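Dihydroorotase (Agrobacterium tumefaciens, PDB 2OGJ) hydrolyses acetyl-(R)-mandelate and, less efficiently, acetyl glycolate in vitro, as a binuclear zinc deacetylase of the amidohydrolase superfamily with a TIM-barrel fold. Local coordinates at residues Gly187-Pro190 against Val191-Lys195; Gly107-Gly110 against Glu111-His115; Gly116-Glu119 against Tyr120-Pro124. All coordinates share one frame; numbering follows the deposited sequence.

Interaction 1: Gly187-Pro190 against Val191-Lys195; sequences GVTP and VKLGK
Val188 O, Thr189 O and Pro190 O each accept an N-H from the residue four places further on, so the chain winds from Gly187 into the first turns of helix 189-201. The bond from Leu193 N to Thr189 O is 2.9 Å long and almost straight at 174°, and Lys192 N reaches Val188 O at 2.9 Å. Gly194 N closes on Pro190 O at 2.7 Å, with the donor tilted out of the carbonyl plane. Two weak i to i+3 bonds, Val191 N to Val188 O and Lys192 N to Thr189 O, accompany these. Among the side chains, Thr189 and Leu193 run side by side and point the same way, one turn apart. Thr189 carries its methyl anti to the backbone N and its OG1 beside that nitrogen (chi1 -56°); this sets CG2 4.0 Å from Leu193 CD1. Val191 turns its CG2 branch back toward Val188, 3.7 Å from Val188 O and 4.1 Å from Val188 CA. Lys192 rests its CB and CG beside the carbonyl oxygens of Thr189 and Val188, while its bent chain carries NZ off the turn. Outside the segments, Val191 and Lys192 lie against Ile222 of helix 216-222, and Pro190 meets Leu149. Leu193 and Thr189 also pack on Pro212 and Pro213 of the second subunit, and Lys195 NZ forms a salt bridge with Asp227. The proline is placed where a helix tolerates it: Pro190 N has no hydrogen to give, but in the first turn no earlier helical carbonyl requires one. The arrangement is a proline-containing helix N-terminus on the outer helical layer of the TIM barrel, leading toward strand 206-209.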
# COMPACT_ATOMS: atom_id res chain seq x y z
N GLY A 187 -7.01 -5.80 -10.69
CA GLY A 187 -7.60 -6.29 -11.93
C GLY A 187 -7.89 -5.45 -13.17
O GLY A 187 -6.97 -4.96 -13.82
N VAL A 188 -9.17 -5.30 -13.50
CA VAL A 188 -9.62 -4.57 -14.70
C VAL A 188 -9.45 -3.06 -14.81
O VAL A 188 -9.46 -2.52 -15.92
CB VAL A 188 -11.12 -4.85 -15.00
CG1 VAL A 188 -11.29 -6.16 -15.74
CG2 VAL A 188 -11.92 -4.85 -13.70
N THR A 189 -9.32 -2.37 -13.68
CA THR A 189 -9.19 -0.92 -13.74
C THR A 189 -8.19 -0.50 -14.82
O THR A 189 -8.55 0.20 -15.77
CB THR A 189 -8.76 -0.34 -12.37
OG1 THR A 189 -9.70 -0.75 -11.36
CG2 THR A 189 -8.72 1.18 -12.43
N PRO A 190 -6.92 -0.96 -14.73
CA PRO A 190 -5.95 -0.58 -15.75
C PRO A 190 -6.37 -0.86 -17.19
O PRO A 190 -5.99 -0.12 -18.10
CB PRO A 190 -4.69 -1.33 -15.33
CG PRO A 190 -5.20 -2.48 -14.51
CD PRO A 190 -6.32 -1.88 -13.74
N VAL A 191 -7.16 -1.92 -17.40
CA VAL A 191 -7.63 -2.26 -18.74
C VAL A 191 -8.65 -1.21 -19.19
O VAL A 191 -8.64 -0.78 -20.36
CB VAL A 191 -8.34 -3.65 -18.78
CG1 VAL A 191 -8.68 -4.01 -20.21
CG2 VAL A 191 -7.47 -4.72 -18.17
N LYS A 192 -9.52 -0.78 -18.28
CA LYS A 192 -10.51 0.22 -18.65
C LYS A 192 -9.75 1.50 -18.97
O LYS A 192 -10.00 2.14 -20.00
CB LYS A 192 -11.53 0.45 -17.53
CG LYS A 192 -12.46 -0.75 -17.28
CD LYS A 192 -13.86 -0.34 -16.79
CE LYS A 192 -14.55 0.65 -17.79
NZ LYS A 192 -14.63 0.18 -19.24
N LEU A 193 -8.81 1.86 -18.11
CA LEU A 193 -8.00 3.05 -18.32
C LEU A 193 -7.30 2.94 -19.66
O LEU A 193 -7.23 3.91 -20.44
CB LEU A 193 -6.95 3.17 -17.21
CG LEU A 193 -7.36 3.94 -15.96
CD1 LEU A 193 -6.47 3.54 -14.80
CD2 LEU A 193 -7.25 5.42 -16.26
N GLY A 194 -6.76 1.75 -19.91
CA GLY A 194 -6.08 1.50 -21.16
C GLY A 194 -7.00 1.82 -22.32
O GLY A 194 -6.62 2.55 -23.24
N LYS A 195 -8.21 1.28 -22.27
CA LYS A 195 -9.19 1.50 -23.32
C LYS A 195 -9.50 2.99 -23.53
O LYS A 195 -9.68 3.46 -24.65
CB LYS A 195 -10.46 0.71 -23.00
CG LYS A 195 -11.49 0.75 -24.11
CD LYS A 195 -10.92 0.16 -25.38
CE LYS A 195 -11.86 0.39 -26.54
NZ LYS A 195 -11.33 -0.19 -27.79

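Interaction 2: Gly107-Gly110 against Glu111-His115; sequences GSAG and EANFH
Ala109 and Phe114 make the apolar part of this turn: the methyl CB of Ala109 points toward the following residues and lies 4.1 Å from Phe114 CA and 4.4 Å from ring atom CD1, approaching the ring obliquely. Phe114 holds CG anti to its backbone nitrogen (chi1 -178°), which sends the ring away along the helix, so that Ala109 CB meets only its near rim at CD1. At the root of the same side chain, Phe114 CB lies 3.4 Å from Gly110 O. Gly110, its backbone nearly extended, joins the two halves before the chain bends at Glu111 and Ala112. Polar contacts gather at Asn113. Its amide folds over its own backbone, CG lying between N and the carbonyl carbon, and OD1 comes within 3.5 Å of Ala109 CB. A water bridges the halves, 2.7 Å from Ser108 O and 2.9 Å from Asn113 OD1. Asn113 occupies the N-cap position of helix 114-122, but its side chain makes no capping bond; its polar atoms bond instead to the water and Trp81 NE1 through OD1 and to Gly84 O of the third subunit through ND2, which fixes the rotation of the amide. Glu111 OE2 is shared between Ser137 OG and Arg145 of the third subunit, while Ser108 OG, at the other end, bonds to His79 ND1 and so is a second-shell partner of a zinc ligand. The whole turn is the beta-to-alpha connection that leaves the parallel barrel strand 100-106 and enters helix 114-122, with Glu111 and Phe114 pressed on Cys163 of helix 157-165.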
# COMPACT_ATOMS: atom_id res chain seq x y z
N GLY A 107 5.04 -3.83 -26.01
CA GLY A 107 5.11 -3.18 -24.72
C GLY A 107 6.35 -3.43 -23.90
O GLY A 107 6.26 -3.54 -22.68
N SER A 108 7.51 -3.53 -24.56
CA SER A 108 8.76 -3.73 -23.84
C SER A 108 9.17 -2.37 -23.29
O SER A 108 9.79 -2.25 -22.24
CB SER A 108 9.83 -4.31 -24.76
OG SER A 108 9.44 -5.58 -25.26
N ALA A 109 8.75 -1.33 -24.01
CA ALA A 109 9.03 0.03 -23.58
C ALA A 109 7.74 0.78 -23.24
O ALA A 109 6.69 0.49 -23.81
CB ALA A 109 9.79 0.78 -24.66
N GLY A 110 7.85 1.73 -22.31
CA GLY A 110 6.72 2.56 -21.92
C GLY A 110 7.01 3.97 -22.42
O GLY A 110 7.82 4.14 -23.32
N GLU A 111 6.39 4.99 -21.86
CA GLU A 111 6.72 6.32 -22.34
C GLU A 111 8.10 6.74 -21.84
O GLU A 111 8.78 7.53 -22.48
CB GLU A 111 5.64 7.35 -21.94
CG GLU A 111 5.20 7.36 -20.48
CD GLU A 111 6.24 7.96 -19.53
OE1 GLU A 111 6.88 8.96 -19.90
OE2 GLU A 111 6.40 7.44 -18.40
N ALA A 112 8.53 6.18 -20.72
CA ALA A 112 9.83 6.52 -20.14
C ALA A 112 11.03 6.34 -21.09
O ALA A 112 11.79 7.28 -21.32
CB ALA A 112 10.06 5.72 -18.84
N ASN A 113 11.22 5.14 -21.64
CA ASN A 113 12.35 4.94 -22.54
C ASN A 113 12.04 4.52 -23.96
O ASN A 113 12.80 3.77 -24.55
CB ASN A 113 13.40 3.98 -21.93
CG ASN A 113 12.89 2.55 -21.77
OD1 ASN A 113 11.79 2.19 -22.19
ND2 ASN A 113 13.73 1.71 -21.16
N PHE A 114 10.94 5.01 -24.53
CA PHE A 114 10.62 4.64 -25.90
C PHE A 114 11.60 5.30 -26.87
O PHE A 114 11.93 4.72 -27.91
CB PHE A 114 9.19 5.03 -26.29
CG PHE A 114 8.83 4.61 -27.70
CD1 PHE A 114 8.36 3.32 -27.97
CD2 PHE A 114 9.04 5.48 -28.78
CE1 PHE A 114 8.12 2.90 -29.29
CE2 PHE A 114 8.81 5.08 -30.10
CZ PHE A 114 8.34 3.78 -30.36
N HIS A 115 12.04 6.51 -26.56
CA HIS A 115 12.98 7.19 -27.45
C HIS A 115 14.24 6.32 -27.55
O HIS A 115 14.90 6.28 -28.58
CB HIS A 115 13.31 8.60 -26.92
CG HIS A 115 14.05 8.62 -25.62
ND1 HIS A 115 13.48 8.22 -24.43
CD2 HIS A 115 15.34 8.92 -25.34
CE1 HIS A 115 14.39 8.28 -23.47
NE2 HIS A 115 15.53 8.70 -24.00
O HOH W 1 11.15 -0.31 -20.90

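Interaction 3: Gly116-Glu119 against Tyr120-Pro124; sequences GFRE and YIIEP
Phe117 and Ile121 cross one turn apart in helix 114-122, the helical arm of the beta-alpha-beta unit formed with strands 100-106 and 128-132 of the TIM barrel. The Phe117 side chain leaves with CG anti to the backbone N (chi1 -177°), which swings the ring along the helix toward the next turn. Ile121 then sets CB over one face in a CH-pi contact, offset toward the rim and 4.1 Å from the ring centroid, with CG1 and CG2 flanking CD1 and CE1. Ile122 comes roughly at right angles to the same ring, its CG1 3.6 Å from CE2; its first torsion puts CG1 beside the backbone N and its second runs the chain out straight (chi2 176°). Trp81 stacks edge-to-face on this ring, and Ile129 and Ala131 of strand 128-132 also touch it. On the outer side Arg118 is extended to CD and then bends at chi3, bringing NE 3.3 Å from Glu123 OE2. This salt bridge meets the guanidinium at its edge and close to its plane, but the hydrogen bond within it is weak. Tyr120 keeps CG beside its backbone N, bringing CD2 to 3.2 Å from Gly116 O, obliquely to the ring, and the ring stacks on Tyr120 of the third subunit. Extended Glu119 crosses Tyr120 and reaches Arg90 and His82 of that subunit through OE1. The backbone widens here into a pi-type turn: Phe117 O accepts both Ile121 N (2.8 Å) and Ile122 N (3.1 Å), from opposite faces of its carbonyl plane, and Glu123 N reaches back five residues to Arg118 O at 2.9 Å. The next step in this i to i+5 pattern falls to a proline without an N-H, so Glu119 O is met by Pro124 CD at 3.2 Å.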
# COMPACT_ATOMS: atom_id res chain seq x y z
N GLY A 116 14.54 5.58 -26.48
CA GLY A 116 15.69 4.70 -26.49
C GLY A 116 15.42 3.55 -27.45
O GLY A 116 16.30 3.14 -28.20
N PHE A 117 14.20 3.03 -27.43
CA PHE A 117 13.84 1.94 -28.32
C PHE A 117 13.96 2.41 -29.77
O PHE A 117 14.52 1.71 -30.60
CB PHE A 117 12.41 1.50 -28.04
CG PHE A 117 11.95 0.32 -28.86
CD1 PHE A 117 12.41 -0.96 -28.57
CD2 PHE A 117 11.07 0.48 -29.91
CE1 PHE A 117 11.99 -2.06 -29.30
CE2 PHE A 117 10.64 -0.63 -30.66
CZ PHE A 117 11.10 -1.89 -30.35
N ARG A 118 13.46 3.60 -30.06
CA ARG A 118 13.50 4.13 -31.42
C ARG A 118 14.91 4.26 -31.97
O ARG A 118 15.20 3.85 -33.10
CB ARG A 118 12.81 5.50 -31.46
CG ARG A 118 12.62 6.07 -32.87
CD ARG A 118 12.19 7.52 -32.88
NE ARG A 118 13.15 8.35 -32.17
CZ ARG A 118 12.85 9.11 -31.12
NH1 ARG A 118 11.61 9.15 -30.66
NH2 ARG A 118 13.80 9.80 -30.51
N GLU A 119 15.80 4.84 -31.16
CA GLU A 119 17.17 5.07 -31.58
C GLU A 119 18.03 3.83 -31.66
O GLU A 119 18.79 3.69 -32.61
CB GLU A 119 17.84 6.08 -30.66
CG GLU A 119 19.14 6.62 -31.21
CD GLU A 119 19.88 7.51 -30.22
OE1 GLU A 119 19.31 8.54 -29.77
OE2 GLU A 119 21.05 7.18 -29.91
N TYR A 120 17.94 2.94 -30.68
CA TYR A 120 18.76 1.72 -30.69
C TYR A 120 18.18 0.55 -31.44
O TYR A 120 18.92 -0.22 -32.03
CB TYR A 120 19.07 1.22 -29.28
CG TYR A 120 19.79 2.20 -28.41
CD1 TYR A 120 20.96 2.82 -28.84
CD2 TYR A 120 19.30 2.51 -27.14
CE1 TYR A 120 21.62 3.74 -28.04
CE2 TYR A 120 19.95 3.42 -26.32
CZ TYR A 120 21.12 4.04 -26.78
OH TYR A 120 21.77 4.96 -25.99
N ILE A 121 16.86 0.39 -31.42
CA ILE A 121 16.26 -0.75 -32.10
C ILE A 121 15.59 -0.47 -33.45
O ILE A 121 15.89 -1.12 -34.44
CB ILE A 121 15.24 -1.46 -31.19
CG1 ILE A 121 15.87 -1.74 -29.83
CG2 ILE A 121 14.78 -2.76 -31.84
CD1 ILE A 121 17.19 -2.51 -29.90
N ILE A 122 14.69 0.50 -33.49
CA ILE A 122 13.98 0.81 -34.72
C ILE A 122 14.82 1.36 -35.85
O ILE A 122 14.98 0.69 -36.87
CB ILE A 122 12.82 1.81 -34.49
CG1 ILE A 122 11.78 1.24 -33.52
CG2 ILE A 122 12.11 2.09 -35.80
CD1 ILE A 122 10.68 2.20 -33.19
N GLU A 123 15.36 2.55 -35.69
CA GLU A 123 16.14 3.21 -36.74
C GLU A 123 17.27 2.41 -37.39
O GLU A 123 17.39 2.39 -38.62
CB GLU A 123 16.66 4.56 -36.23
CG GLU A 123 15.51 5.53 -35.87
CD GLU A 123 15.94 6.70 -34.96
OE1 GLU A 123 17.08 6.69 -34.44
OE2 GLU A 123 15.13 7.63 -34.76
N PRO A 124 18.11 1.73 -36.59
CA PRO A 124 19.20 0.96 -37.19
C PRO A 124 18.84 -0.41 -37.78
O PRO A 124 19.67 -1.02 -38.44
CB PRO A 124 20.20 0.84 -36.04
CG PRO A 124 19.32 0.74 -34.85
CD PRO A 124 18.28 1.82 -35.13

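Interaction 2 is the loop that leads into helix 114-122, and interaction 3 continues along that helix: their centres are about 11 Å apart, they touch where Phe114 CZ meets Ile122 CD1 at 4.0 Å, and both abut the third subunit. Interaction 1 stands apart, about 19 Å from interaction 2 and 29 Å from interaction 3 between centres, and faces the second subunit. All three lie in the shell outside the zinc site and supply no ligand. The side chains of Ala109 and Phe117 lie about 9 Å and 8 Å from that of His79, a ligand of one zinc, whereas Val191 is about 9 Å from His208, a ligand of the other. The side chains of Val191 and Ala109 are about 13 Å from a bound zinc ion and that of Phe117 about 12 Å.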